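Local coordinates for minor capsid protein (Cafeteriavirus-dependent mavirus, PDB 6G42) that forms the pentons of the mavirus capsid, five copies of a single jelly-roll chain assembling into a unit that probably closes the vertices of the shell, at residues Phe142-Thr147 with Ser179-Asn184; Glu84-Arg89 with Asn152-Met157; Tyr73-Phe78 with Asn114-Gly119; Leu63-Pro68 with Tyr240-Asn245. One frame throughout, in Å; residues are numbered along the deposited sequence.

Contact 1 of 4, residues Phe142-Thr147 with Ser179-Asn184; sequences FEITTT and SLVILN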
# COMPACT_ATOMS: atom_id res chain seq x y z
N PHE C 142 -11.90 -21.51 5.44
CA PHE C 142 -12.67 -22.74 5.63
C PHE C 142 -13.28 -22.76 7.03
O PHE C 142 -12.67 -22.29 7.99
CB PHE C 142 -11.79 -23.97 5.41
CG PHE C 142 -11.36 -24.16 3.98
CD1 PHE C 142 -10.25 -23.49 3.48
CD2 PHE C 142 -12.08 -25.00 3.13
CE1 PHE C 142 -9.86 -23.65 2.16
CE2 PHE C 142 -11.68 -25.17 1.80
CZ PHE C 142 -10.57 -24.49 1.32
N GLU C 143 -14.49 -23.32 7.12
CA GLU C 143 -15.27 -23.37 8.36
C GLU C 143 -15.68 -24.79 8.71
O GLU C 143 -15.91 -25.61 7.81
CB GLU C 143 -16.54 -22.52 8.22
CG GLU C 143 -16.30 -21.06 7.90
CD GLU C 143 -17.58 -20.26 7.84
OE1 GLU C 143 -18.54 -20.70 7.17
OE2 GLU C 143 -17.64 -19.18 8.46
N ILE C 144 -15.77 -25.07 10.00
CA ILE C 144 -16.30 -26.34 10.52
C ILE C 144 -17.54 -26.01 11.34
O ILE C 144 -17.46 -25.23 12.29
CB ILE C 144 -15.26 -27.10 11.38
CG1 ILE C 144 -14.10 -27.57 10.51
CG2 ILE C 144 -15.89 -28.30 12.07
CD1 ILE C 144 -12.82 -27.84 11.27
N THR C 145 -18.67 -26.60 10.95
CA THR C 145 -19.94 -26.43 11.66
C THR C 145 -20.25 -27.70 12.46
O THR C 145 -20.09 -28.81 11.95
CB THR C 145 -21.09 -26.12 10.68
OG1 THR C 145 -20.77 -24.93 9.95
CG2 THR C 145 -22.42 -25.91 11.42
N THR C 146 -20.71 -27.51 13.70
CA THR C 146 -20.89 -28.59 14.67
C THR C 146 -22.02 -28.30 15.65
O THR C 146 -22.35 -27.15 15.92
CB THR C 146 -19.60 -28.83 15.49
OG1 THR C 146 -18.98 -27.57 15.81
CG2 THR C 146 -18.61 -29.68 14.72
N THR C 147 -22.62 -29.37 16.18
CA THR C 147 -23.59 -29.29 17.28
C THR C 147 -22.87 -29.41 18.63
O THR C 147 -21.73 -29.88 18.69
CB THR C 147 -24.66 -30.39 17.21
OG1 THR C 147 -24.04 -31.68 17.30
CG2 THR C 147 -25.46 -30.30 15.91
N SER C 179 -3.71 -34.70 14.91
CA SER C 179 -3.93 -33.59 15.84
C SER C 179 -5.42 -33.28 15.96
O SER C 179 -6.15 -33.38 14.97
CB SER C 179 -3.20 -32.33 15.36
OG SER C 179 -1.80 -32.53 15.27
N LEU C 180 -5.85 -32.89 17.16
CA LEU C 180 -7.27 -32.61 17.44
C LEU C 180 -7.66 -31.18 17.09
O LEU C 180 -6.96 -30.23 17.45
CB LEU C 180 -7.58 -32.84 18.93
CG LEU C 180 -7.32 -34.22 19.52
CD1 LEU C 180 -7.47 -34.17 21.04
CD2 LEU C 180 -8.24 -35.28 18.92
N VAL C 181 -8.79 -31.02 16.40
CA VAL C 181 -9.33 -29.70 16.09
C VAL C 181 -10.19 -29.23 17.27
O VAL C 181 -11.27 -29.77 17.52
CB VAL C 181 -10.17 -29.73 14.79
CG1 VAL C 181 -10.74 -28.35 14.47
CG2 VAL C 181 -9.32 -30.22 13.62
N ILE C 182 -9.68 -28.23 17.98
CA ILE C 182 -10.39 -27.64 19.12
C ILE C 182 -11.54 -26.76 18.62
O ILE C 182 -11.31 -25.79 17.89
CB ILE C 182 -9.41 -26.84 20.01
CG1 ILE C 182 -8.43 -27.80 20.70
CG2 ILE C 182 -10.16 -26.02 21.07
CD1 ILE C 182 -7.19 -27.14 21.27
N LEU C 183 -12.76 -27.10 19.04
CA LEU C 183 -13.98 -26.38 18.63
C LEU C 183 -14.79 -25.96 19.85
O LEU C 183 -15.15 -26.80 20.68
CB LEU C 183 -14.84 -27.29 17.75
CG LEU C 183 -14.19 -27.84 16.48
CD1 LEU C 183 -15.06 -28.92 15.86
CD2 LEU C 183 -13.92 -26.73 15.49
N ASN C 184 -15.08 -24.66 19.96
CA ASN C 184 -15.85 -24.09 21.09
C ASN C 184 -17.23 -23.50 20.76
O ASN C 184 -17.98 -23.17 21.68
CB ASN C 184 -15.01 -23.01 21.79
CG ASN C 184 -13.90 -23.59 22.63
OD1 ASN C 184 -14.14 -24.45 23.48
ND2 ASN C 184 -12.68 -23.12 22.42
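No ring or amide takes part where Ile-144 and Thr-146 meet Val-181 and Leu-183; the contact is made by aliphatic branches. The one aromatic ring of the two segments, that of Phe-142, is turned elsewhere, meeting Phe-166 edge-to-face and Phe-135 with the planes at about 55°.

Ile-144 does most on its side, because its two branches serve different partners. Its long arm ends in CD1, which meets Val-181 CG1 tip to tip at 3.9 Å. The short branch, CG2, is anti to the backbone N (chi1 of -67° for the longer arm) and meets Leu-183 CD1 at 3.9 Å, the two side chains crossing at about a right angle. The same leucine methyl also receives Thr-146, whose CG2 lies 3.8 Å from Leu-183 CD1. The threonine thus divides its labour: the methyl joins the apolar cluster, while OG1 makes a weak hydrogen bond to the backbone O of Asp-186. No hydrogen bond links the two segments, and the nearest CA atoms, those of Thr-146 and Leu-183, are 8.3 Å apart, a spacing that side chains rather than backbone pairing must bridge.

These side chains fill the layer between two sheets. On one side is strand 141-145, the middle strand of a three-stranded antiparallel sheet between 132-136 and 187-189; on the other are residues 179-184 and strand 154-158 of a five-stranded sheet. Ile-156 of strand 154-158 touches both Ile-144 and Leu-183, and Phe-171 of strand 171-173 lies against Val-181.

Contact 2 of 4, residues Glu84-Arg89 with Asn152-Met157; sequences EIMGVR and NGHFIM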
# COMPACT_ATOMS: atom_id res chain seq x y z
N GLU C 84 -10.08 -43.03 22.57
CA GLU C 84 -9.46 -43.83 21.51
C GLU C 84 -9.87 -43.32 20.13
O GLU C 84 -10.90 -42.66 19.97
CB GLU C 84 -9.89 -45.30 21.65
CG GLU C 84 -9.29 -46.04 22.84
CD GLU C 84 -7.97 -46.73 22.52
OE1 GLU C 84 -7.10 -46.10 21.90
OE2 GLU C 84 -7.81 -47.91 22.90
N ILE C 85 -9.06 -43.65 19.12
CA ILE C 85 -9.36 -43.34 17.72
C ILE C 85 -10.45 -44.30 17.25
O ILE C 85 -10.32 -45.52 17.41
CB ILE C 85 -8.10 -43.50 16.82
CG1 ILE C 85 -7.01 -42.50 17.22
CG2 ILE C 85 -8.46 -43.31 15.34
CD1 ILE C 85 -5.62 -42.88 16.74
N MET C 86 -11.52 -43.75 16.69
CA MET C 86 -12.64 -44.55 16.17
C MET C 86 -12.45 -44.93 14.70
O MET C 86 -12.69 -46.08 14.33
CB MET C 86 -13.95 -43.81 16.35
CG MET C 86 -14.29 -43.53 17.81
SD MET C 86 -16.03 -43.77 18.19
CE MET C 86 -16.74 -42.39 17.31
N GLY C 87 -12.02 -43.97 13.88
CA GLY C 87 -11.78 -44.22 12.46
C GLY C 87 -10.90 -43.18 11.80
O GLY C 87 -10.79 -42.06 12.28
N VAL C 88 -10.25 -43.59 10.71
CA VAL C 88 -9.39 -42.72 9.89
C VAL C 88 -9.58 -43.11 8.41
O VAL C 88 -9.59 -44.30 8.08
CB VAL C 88 -7.90 -42.85 10.28
CG1 VAL C 88 -6.99 -42.10 9.32
CG2 VAL C 88 -7.67 -42.33 11.70
N ARG C 89 -9.71 -42.10 7.55
CA ARG C 89 -9.85 -42.31 6.10
C ARG C 89 -9.08 -41.26 5.30
O ARG C 89 -8.96 -40.11 5.72
CB ARG C 89 -11.32 -42.28 5.70
CG ARG C 89 -11.60 -42.85 4.31
CD ARG C 89 -13.08 -42.88 3.97
NE ARG C 89 -13.85 -43.74 4.88
CZ ARG C 89 -15.16 -43.94 4.82
NH1 ARG C 89 -15.91 -43.35 3.89
NH2 ARG C 89 -15.74 -44.74 5.71
N ASN C 152 -19.03 -32.21 22.90
CA ASN C 152 -18.91 -32.91 24.19
C ASN C 152 -18.42 -34.35 24.00
O ASN C 152 -17.59 -34.83 24.77
CB ASN C 152 -20.24 -32.90 24.95
CG ASN C 152 -20.63 -31.51 25.45
OD1 ASN C 152 -19.81 -30.80 26.04
ND2 ASN C 152 -21.88 -31.13 25.22
N GLY C 153 -18.95 -35.02 22.97
CA GLY C 153 -18.61 -36.41 22.69
C GLY C 153 -17.27 -36.63 22.01
O GLY C 153 -16.42 -37.35 22.53
N HIS C 154 -17.09 -36.00 20.85
CA HIS C 154 -15.99 -36.33 19.94
C HIS C 154 -15.16 -35.13 19.49
O HIS C 154 -15.52 -33.97 19.73
CB HIS C 154 -16.55 -37.03 18.69
CG HIS C 154 -17.46 -38.17 19.00
ND1 HIS C 154 -18.82 -38.01 19.22
CD2 HIS C 154 -17.22 -39.50 19.11
CE1 HIS C 154 -19.37 -39.19 19.45
NE2 HIS C 154 -18.42 -40.11 19.40
N PHE C 155 -14.04 -35.43 18.84
CA PHE C 155 -13.19 -34.45 18.15
C PHE C 155 -13.06 -34.82 16.68
O PHE C 155 -13.33 -35.95 16.28
CB PHE C 155 -11.79 -34.45 18.75
CG PHE C 155 -11.65 -33.64 20.01
CD1 PHE C 155 -12.00 -32.29 20.03
CD2 PHE C 155 -11.10 -34.21 21.16
CE1 PHE C 155 -11.84 -31.54 21.19
CE2 PHE C 155 -10.95 -33.46 22.31
CZ PHE C 155 -11.32 -32.12 22.33
N ILE C 156 -12.62 -33.84 15.88
CA ILE C 156 -12.18 -34.07 14.50
C ILE C 156 -10.65 -34.09 14.51
O ILE C 156 -10.02 -33.25 15.14
CB ILE C 156 -12.67 -32.96 13.54
CG1 ILE C 156 -14.21 -32.94 13.49
CG2 ILE C 156 -12.12 -33.17 12.13
CD1 ILE C 156 -14.79 -31.67 12.91
N MET C 157 -10.07 -35.06 13.79
CA MET C 157 -8.62 -35.24 13.69
C MET C 157 -8.13 -34.84 12.31
O MET C 157 -8.76 -35.17 11.31
CB MET C 157 -8.23 -36.71 13.90
CG MET C 157 -8.51 -37.27 15.28
SD MET C 157 -8.48 -39.07 15.27
CE MET C 157 -6.79 -39.42 14.77
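Met-157 has more surface buried here than any other residue, and its terminal methyl explains why. The chain runs out nearly straight and then turns at its last torsion (chi3 62°), which brings CE to 3.9 Å from Ile-85 CG1 and 4.1 Å from Ile-85 CD1. The two side chains cross at about a right angle. Val-88 CG2 makes a looser contact with Met-157 CE at 4.3 Å, so one methyl serves two residues of the outer strand.

Met-86 and His-154 form the second half of the contact. Met-86 bends along its length, and its CE approaches the imidazole obliquely, 3.4 Å from His-154 CD2 and 3.5 Å from His-154 NE2. Its sulfur, SD, stands at the ring edge, 5.4 Å from the His-154 centroid and 77° off the normal, a Met-aromatic arrangement.

Strands 84-90 and 154-158 are next-but-one neighbours, because each pairs antiparallel with strand 74-79 between them; residues 84-89 and 154-157 run roughly parallel, at 27°, with axes 9.3 Å apart. Met-86 and Gly-87 both bond to Ile-77 of that middle strand, which, with the near-helical backbone of Met-86, is consistent with a classic beta bulge.

The contact is thus dispersive, with an aliphatic half, Met-157 against Ile-85 and Val-88, and a thioether-imidazole half. With no hydrogen bond between the segments, the backbone bonds to the intervening strand set their spacing, and flexible methionine chains span it.

Contact 3 of 4, residues Tyr73-Phe78 with Asn114-Gly119; sequences YQVGIF and NETLAG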
# COMPACT_ATOMS: atom_id res chain seq x y z
N TYR C 73 -3.87 -36.11 2.44
CA TYR C 73 -4.75 -35.74 3.55
C TYR C 73 -5.42 -36.97 4.18
O TYR C 73 -5.66 -37.96 3.49
CB TYR C 73 -5.83 -34.73 3.11
CG TYR C 73 -5.33 -33.37 2.64
CD1 TYR C 73 -4.07 -32.87 3.02
CD2 TYR C 73 -6.14 -32.56 1.85
CE1 TYR C 73 -3.64 -31.62 2.59
CE2 TYR C 73 -5.71 -31.31 1.41
CZ TYR C 73 -4.46 -30.84 1.79
OH TYR C 73 -4.04 -29.61 1.36
N GLN C 74 -5.71 -36.86 5.47
CA GLN C 74 -6.48 -37.86 6.22
C GLN C 74 -7.25 -37.17 7.34
O GLN C 74 -6.65 -36.43 8.13
CB GLN C 74 -5.58 -38.91 6.87
CG GLN C 74 -4.87 -39.86 5.92
CD GLN C 74 -4.10 -40.96 6.65
OE1 GLN C 74 -4.37 -41.27 7.81
NE2 GLN C 74 -3.12 -41.55 5.96
N VAL C 75 -8.55 -37.43 7.42
CA VAL C 75 -9.36 -37.02 8.58
C VAL C 75 -9.60 -38.21 9.50
O VAL C 75 -9.33 -39.36 9.13
CB VAL C 75 -10.70 -36.35 8.19
CG1 VAL C 75 -10.44 -35.01 7.51
CG2 VAL C 75 -11.57 -37.24 7.31
N GLY C 76 -10.11 -37.93 10.69
CA GLY C 76 -10.41 -38.97 11.68
C GLY C 76 -11.34 -38.47 12.76
O GLY C 76 -11.65 -37.28 12.83
N ILE C 77 -11.80 -39.39 13.61
CA ILE C 77 -12.69 -39.06 14.73
C ILE C 77 -12.20 -39.73 16.00
O ILE C 77 -11.95 -40.94 16.02
CB ILE C 77 -14.15 -39.45 14.44
CG1 ILE C 77 -14.55 -38.91 13.06
CG2 ILE C 77 -15.07 -38.90 15.53
CD1 ILE C 77 -16.01 -38.97 12.72
N PHE C 78 -12.09 -38.93 17.06
CA PHE C 78 -11.54 -39.34 18.35
C PHE C 78 -12.62 -39.20 19.41
O PHE C 78 -13.14 -38.10 19.63
CB PHE C 78 -10.35 -38.44 18.69
CG PHE C 78 -9.59 -38.86 19.92
CD1 PHE C 78 -8.63 -39.87 19.85
CD2 PHE C 78 -9.81 -38.24 21.14
CE1 PHE C 78 -7.92 -40.25 20.98
CE2 PHE C 78 -9.10 -38.62 22.28
CZ PHE C 78 -8.15 -39.62 22.19
N ASN C 114 -15.42 -32.83 3.14
CA ASN C 114 -16.71 -33.05 3.81
C ASN C 114 -17.29 -34.44 3.59
O ASN C 114 -17.74 -35.08 4.54
CB ASN C 114 -17.73 -32.00 3.34
CG ASN C 114 -18.91 -31.86 4.30
OD1 ASN C 114 -18.76 -31.99 5.51
ND2 ASN C 114 -20.09 -31.59 3.75
N GLU C 115 -17.29 -34.90 2.34
CA GLU C 115 -17.81 -36.23 1.98
C GLU C 115 -16.99 -37.37 2.59
O GLU C 115 -17.54 -38.42 2.95
CB GLU C 115 -17.90 -36.39 0.46
CG GLU C 115 -18.97 -35.52 -0.19
CD GLU C 115 -18.98 -35.59 -1.71
OE1 GLU C 115 -18.08 -36.23 -2.31
OE2 GLU C 115 -19.89 -34.99 -2.32
N THR C 116 -15.67 -37.17 2.69
CA THR C 116 -14.78 -38.08 3.42
C THR C 116 -15.18 -38.16 4.90
O THR C 116 -15.24 -39.24 5.48
CB THR C 116 -13.32 -37.60 3.35
OG1 THR C 116 -12.98 -37.32 1.98
CG2 THR C 116 -12.35 -38.65 3.90
N LEU C 117 -15.45 -36.99 5.48
CA LEU C 117 -15.86 -36.88 6.88
C LEU C 117 -17.25 -37.46 7.13
O LEU C 117 -17.49 -38.10 8.16
CB LEU C 117 -15.80 -35.41 7.31
CG LEU C 117 -15.70 -35.12 8.81
CD1 LEU C 117 -14.41 -35.66 9.41
CD2 LEU C 117 -15.78 -33.62 9.02
N ALA C 118 -18.17 -37.24 6.18
CA ALA C 118 -19.53 -37.79 6.26
C ALA C 118 -19.53 -39.32 6.12
O ALA C 118 -20.21 -40.01 6.87
CB ALA C 118 -20.41 -37.17 5.19
N GLY C 119 -18.76 -39.82 5.15
CA GLY C 119 -18.58 -41.26 4.96
C GLY C 119 -18.00 -41.99 6.16
O GLY C 119 -18.35 -43.14 6.42
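Thr-116 satisfies its hydroxyl within its own helix, OG1 bonding to the carbonyl O of Ala-112 one turn earlier, and offers its methyl to Val-75 across the contact. The motif is a helix laid against a beta sheet, here helix 106-120 on strand 74-79. Ordinary helical bonds run through residues 114-119, the shortest being Ala-118 N to Asn-114 O at 2.7 Å.

On the strand side, Val-75 CG2 meets two successive residues of the helix. Val-75 points this methyl into the interface, in the position flanked by both its backbone N and its carbonyl carbon (chi1 of -67° for CG1). Thr-116 lies to one side of it and Leu-117 to another. Leu-117 crosses Val-75 at about a right angle; its CG is anti to the backbone N (chi1 -159°), which carries CD1 from the flank of the helix across to Val-75. Ile-77, two residues along on the same strand face, adds buried surface from farther off, while Cys-121 touches it just beyond the helix.

Nothing polar passes between the segments. Met-162 of helix 160-165 also packs on Val-75, so the valine is shared between two helices. At the centre of the contact, Val-75 CG2 lies 3.8 Å from Thr-116 CG2 and 3.9 Å from Leu-117 CD1, while Val-75 CB is 4.0 Å from that same leucine methyl.

Contact 4 of 4, residues Leu63-Pro68 with Tyr240-Asn245; sequences LPLFKP and YLQQNN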
# COMPACT_ATOMS: atom_id res chain seq x y z
N LEU C 63 -6.47 -20.59 -14.54
CA LEU C 63 -5.42 -21.23 -13.75
C LEU C 63 -6.02 -22.17 -12.70
O LEU C 63 -7.08 -21.87 -12.15
CB LEU C 63 -4.54 -20.18 -13.07
CG LEU C 63 -3.66 -19.30 -13.96
CD1 LEU C 63 -3.00 -18.22 -13.12
CD2 LEU C 63 -2.61 -20.10 -14.72
N PRO C 64 -5.36 -23.31 -12.43
CA PRO C 64 -5.84 -24.20 -11.38
C PRO C 64 -5.57 -23.67 -9.98
O PRO C 64 -4.59 -22.96 -9.76
CB PRO C 64 -5.08 -25.50 -11.63
CG PRO C 64 -3.83 -25.08 -12.35
CD PRO C 64 -4.23 -23.90 -13.18
N LEU C 65 -6.46 -24.03 -9.06
CA LEU C 65 -6.38 -23.62 -7.66
C LEU C 65 -5.81 -24.70 -6.72
O LEU C 65 -5.32 -24.37 -5.65
CB LEU C 65 -7.77 -23.19 -7.17
CG LEU C 65 -8.55 -22.17 -8.01
CD1 LEU C 65 -9.72 -21.63 -7.20
CD2 LEU C 65 -7.68 -21.02 -8.48
N PHE C 66 -5.90 -25.97 -7.12
CA PHE C 66 -5.50 -27.10 -6.27
C PHE C 66 -5.03 -28.28 -7.13
O PHE C 66 -5.47 -28.43 -8.27
CB PHE C 66 -6.67 -27.51 -5.36
CG PHE C 66 -6.29 -28.47 -4.27
CD1 PHE C 66 -5.57 -28.05 -3.17
CD2 PHE C 66 -6.67 -29.81 -4.34
CE1 PHE C 66 -5.22 -28.93 -2.15
CE2 PHE C 66 -6.34 -30.70 -3.32
CZ PHE C 66 -5.61 -30.26 -2.23
N LYS C 67 -4.14 -29.10 -6.57
CA LYS C 67 -3.55 -30.24 -7.27
C LYS C 67 -3.39 -31.41 -6.29
O LYS C 67 -2.34 -31.54 -5.67
CB LYS C 67 -2.19 -29.85 -7.85
CG LYS C 67 -1.51 -30.93 -8.68
CD LYS C 67 -0.10 -30.50 -9.05
CE LYS C 67 0.50 -31.37 -10.13
NZ LYS C 67 1.74 -30.75 -10.66
N PRO C 68 -4.43 -32.27 -6.16
CA PRO C 68 -4.48 -33.34 -5.14
C PRO C 68 -3.30 -34.32 -5.06
O PRO C 68 -3.07 -34.89 -3.99
CB PRO C 68 -5.74 -34.11 -5.52
CG PRO C 68 -6.62 -33.09 -6.14
CD PRO C 68 -5.69 -32.21 -6.92
N TYR C 240 3.74 -16.10 -8.80
CA TYR C 240 2.28 -16.07 -8.70
C TYR C 240 1.82 -16.29 -7.25
O TYR C 240 2.43 -17.05 -6.50
CB TYR C 240 1.67 -17.11 -9.62
CG TYR C 240 0.16 -17.09 -9.64
CD1 TYR C 240 -0.54 -16.10 -10.33
CD2 TYR C 240 -0.57 -18.05 -8.93
CE1 TYR C 240 -1.93 -16.07 -10.32
CE2 TYR C 240 -1.95 -18.03 -8.92
CZ TYR C 240 -2.63 -17.04 -9.61
OH TYR C 240 -4.00 -17.03 -9.60
N LEU C 241 0.75 -15.59 -6.88
CA LEU C 241 0.10 -15.75 -5.58
C LEU C 241 -1.41 -15.83 -5.78
O LEU C 241 -1.99 -15.00 -6.48
CB LEU C 241 0.44 -14.57 -4.67
CG LEU C 241 1.93 -14.31 -4.42
CD1 LEU C 241 2.13 -12.94 -3.80
CD2 LEU C 241 2.53 -15.40 -3.53
N GLN C 242 -2.05 -16.83 -5.17
CA GLN C 242 -3.49 -16.99 -5.24
C GLN C 242 -4.15 -16.14 -4.15
O GLN C 242 -4.03 -16.44 -2.96
CB GLN C 242 -3.89 -18.46 -5.11
CG GLN C 242 -5.33 -18.77 -5.48
CD GLN C 242 -5.66 -18.49 -6.94
OE1 GLN C 242 -4.90 -18.85 -7.85
NE2 GLN C 242 -6.82 -17.86 -7.18
N GLN C 243 -4.83 -15.07 -4.58
CA GLN C 243 -5.42 -14.06 -3.68
C GLN C 243 -6.82 -14.44 -3.17
O GLN C 243 -7.20 -14.05 -2.07
CB GLN C 243 -5.52 -12.72 -4.41
CG GLN C 243 -4.18 -12.12 -4.84
CD GLN C 243 -3.39 -11.48 -3.71
OE1 GLN C 243 -3.93 -11.20 -2.63
NE2 GLN C 243 -2.11 -11.22 -3.96
N ASN C 244 -7.57 -15.17 -3.99
CA ASN C 244 -8.99 -15.44 -3.75
C ASN C 244 -9.41 -16.74 -4.46
O ASN C 244 -8.55 -17.51 -4.90
CB ASN C 244 -9.81 -14.24 -4.22
CG ASN C 244 -9.65 -13.96 -5.70
OD1 ASN C 244 -8.87 -14.62 -6.39
ND2 ASN C 244 -10.37 -12.97 -6.20
N ASN C 245 -10.71 -16.97 -4.60
CA ASN C 245 -11.22 -18.18 -5.24
C ASN C 245 -11.56 -17.98 -6.73
O ASN C 245 -12.58 -18.48 -7.21
CB ASN C 245 -12.45 -18.65 -4.46
CG ASN C 245 -12.92 -20.03 -4.89
OD1 ASN C 245 -12.12 -20.94 -5.08
ND2 ASN C 245 -14.23 -20.17 -5.07
O HOH W 1 -3.82 -21.23 -7.95
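A classic beta bulge, in which Leu-65 and Phe-66 both face Met-103, lies in the loop that packs here against Tyr-240, Gln-242 and Asn-245. The loop follows strand 49-62 near the centre of the chain, while residues 240-245 lead into strand 248-264.

Leu-63 makes an off-centre CH-pi contact, its CD1 lying 4.1 Å from the Tyr-240 ring centroid and 30° off the normal. Leu-65 divides its methyls between two amides: CD2 lies over that of Gln-242, 3.5 Å from NE2, and CD1 comes up beside Asn-245 OD1, which accepts its hydrogen bond from Tyr-106 N. Asn-245 also packs on Asp-191 of the third subunit.

Gln-242 is folded at chi2 (63°), and both ends of its amide are held. NE2 donates to Asn-244 O at 2.9 Å, nearly straight at 166° and close to the amide plane, and it bonds to Gln-246 O as well. OE1 accepts from Tyr-240 OH at 2.7 Å, with the hydroxyl above the carbonyl plane. These bonds should fix the rotation of the buried amide. A water completes the join, donating to Gln-242 OE1 and to Pro-64 O, each at 2.6 Å.

How the contacts relate
Contacts 1, 2 and 3 all reach one five-stranded sheet. Contacts 2 and 3 have centres about 9 Å apart; strand 74-79 of contact 3 lies between the two strands of contact 2 and pairs with both, Met-157 N making a probable hydrogen bond to Gly-76 O at 2.9 Å. Contact 1, its centre about 12 Å from each of theirs, joins contact 2 by a probable hydrogen bond from Val-181 N to Ile-156 O, 2.8 Å, and contact 3 by packing of Leu-180 CD2 on Phe-78 CB. Contact 4 stands apart, its centre about 30 Å from that of contact 2, and closes the long loop within which the other three are nested. Its link to them is Tyr-73 OH of contact 3 packing on Phe-66 CE1, 3.8 Å away.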